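Local coordinates for prohead core protein protease (Enterobacteria phage T4, PDB 5JBL), which is a pentameric serine protease that activates itself by autolysis once the prohead is complete and processes many prohead proteins, at residues C[67-70]-C[74-77]. The protein carries 3 engineered substitutions. Numbering follows the deposited sequence.
Sequences EVVN and RLYP
N70 and R74 close a short hairpin-like loop in which residues 67-70 run antiparallel to residues 74-77, with three residues making the turn. The backbone N of N70 gives a nearly straight hydrogen bond to R74 O (2.9 Å, 166°), and the side chain of N70 reaches forward across the turn to take a second one, R74 N to N70 OD1 at 3.0 Å. That donor sits well above the amide's carbonyl plane. With chi1 at 70°, CG of N70 sits between the backbone N and the carbonyl carbon, which brings OD1 to R74 N.

At the other end, E67 N bonds to Y76 O at 2.9 Å. Between these two ends the two segments are bridged by a water: it donates to V68 O and accepts from Y76 N (2.6 Å), filling the place of a direct backbone bond. V68 O also receives a CH...O contact from L75 CA. L75 lays its side chain along the backbone of E67 and V68, and its CD1 touches V69 CG2 at 4.2 Å in a light apolar contact.

Further out, strand 74-75 runs parallel to strand 174-176, and F180 meets the Y76 ring edge-to-face. The side chains of N70, R74 and Y76 all converge on E28, which lies at a probable autolysis site: N70 ND2 and Y76 OH hydrogen-bond to its carboxylate and R74 NH1 forms a salt bridge with it. This grouping is consistent with a pocket for the glutamate that precedes the cut in the L/I-X-E motif, here occupied by the chain's own N-terminal part, which blocks the catalytic centre. Beyond P77, at the N-cap position of helix 78-93, E67 OE2 accepts a hydrogen bond from K78 N, passing 3.4 Å from P77 CA.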
loop_
_atom_site.group_PDB
_atom_site.type_symbol
_atom_site.label_atom_id
_atom_site.label_comp_id
_atom_site.label_asym_id
_atom_site.label_seq_id
_atom_site.Cartn_x
_atom_site.Cartn_y
_atom_site.Cartn_z
ATOM N N GLU C 67 -17.446 -24.406 26.686
ATOM C CA GLU C 67 -17.287 -25.518 27.630
ATOM C C GLU C 67 -16.051 -26.358 27.330
ATOM O O GLU C 67 -16.007 -27.546 27.651
ATOM C CB GLU C 67 -18.536 -26.402 27.651
ATOM C CG GLU C 67 -19.803 -25.688 28.082
ATOM C CD GLU C 67 -19.791 -25.293 29.551
ATOM O OE1 GLU C 67 -19.024 -25.897 30.337
ATOM O OE2 GLU C 67 -20.562 -24.381 29.922
ATOM N N VAL C 68 -15.038 -25.765 26.705
ATOM C CA VAL C 68 -13.757 -26.432 26.525
ATOM C C VAL C 68 -12.641 -25.455 26.868
ATOM O O VAL C 68 -12.765 -24.245 26.661
ATOM C CB VAL C 68 -13.584 -26.986 25.096
ATOM C CG1 VAL C 68 -14.561 -28.120 24.850
ATOM C CG2 VAL C 68 -13.775 -25.899 24.078
ATOM N N VAL C 69 -11.557 -25.983 27.431
ATOM C CA VAL C 69 -10.361 -25.178 27.649
ATOM C C VAL C 69 -9.673 -24.965 26.306
ATOM O O VAL C 69 -9.226 -25.925 25.668
ATOM C CB VAL C 69 -9.427 -25.854 28.663
ATOM C CG1 VAL C 69 -8.169 -25.006 28.890
ATOM C CG2 VAL C 69 -10.160 -26.086 29.965
ATOM N N ASN C 70 -9.599 -23.706 25.861
ATOM C CA ASN C 70 -9.086 -23.415 24.529
ATOM C C ASN C 70 -7.569 -23.218 24.578
ATOM O O ASN C 70 -6.921 -23.433 25.608
ATOM C CB ASN C 70 -9.815 -22.217 23.900
ATOM C CG ASN C 70 -9.494 -20.870 24.560
ATOM O OD1 ASN C 70 -8.571 -20.736 25.359
ATOM N ND2 ASN C 70 -10.261 -19.850 24.181
ATOM N N ARG C 74 -8.458 -20.709 28.394
ATOM C CA ARG C 74 -9.694 -20.058 28.805
ATOM C C ARG C 74 -10.886 -20.924 28.430
ATOM O O ARG C 74 -10.897 -21.551 27.369
ATOM C CB ARG C 74 -9.838 -18.685 28.140
ATOM C CG ARG C 74 -8.781 -17.717 28.564
ATOM C CD ARG C 74 -8.753 -16.544 27.629
ATOM N NE ARG C 74 -7.673 -15.635 27.977
ATOM C CZ ARG C 74 -7.270 -14.631 27.209
ATOM N NH1 ARG C 74 -7.860 -14.417 26.040
ATOM N NH2 ARG C 74 -6.283 -13.842 27.620
ATOM N N LEU C 75 -11.896 -20.931 29.289
ATOM C CA LEU C 75 -13.120 -21.674 29.045
ATOM C C LEU C 75 -14.277 -20.689 29.013
ATOM O O LEU C 75 -14.428 -19.880 29.938
ATOM C CB LEU C 75 -13.342 -22.736 30.135
ATOM C CG LEU C 75 -14.554 -23.669 30.006
ATOM C CD1 LEU C 75 -14.224 -25.021 30.605
ATOM C CD2 LEU C 75 -15.798 -23.102 30.685
ATOM N N TYR C 76 -15.108 -20.781 27.962
ATOM C CA TYR C 76 -16.300 -19.955 27.851
ATOM C C TYR C 76 -17.514 -20.772 28.277
ATOM O O TYR C 76 -17.890 -21.708 27.563
ATOM C CB TYR C 76 -16.476 -19.449 26.417
ATOM C CG TYR C 76 -15.504 -18.365 26.026
ATOM C CD1 TYR C 76 -14.156 -18.646 25.833
ATOM C CD2 TYR C 76 -15.933 -17.057 25.856
ATOM C CE1 TYR C 76 -13.259 -17.648 25.491
ATOM C CE2 TYR C 76 -15.058 -16.065 25.513
ATOM C CZ TYR C 76 -13.729 -16.359 25.325
ATOM O OH TYR C 76 -12.884 -15.334 24.987
ATOM N N PRO C 77 -18.150 -20.479 29.411
ATOM C CA PRO C 77 -19.353 -21.237 29.796
ATOM C C PRO C 77 -20.467 -21.070 28.769
ATOM O O PRO C 77 -20.611 -20.011 28.150
ATOM C CB PRO C 77 -19.737 -20.632 31.155
ATOM C CG PRO C 77 -18.434 -20.064 31.701
ATOM C CD PRO C 77 -17.712 -19.549 30.469
HETATM O O HOH W 1 -14.734 -22.537 26.049
#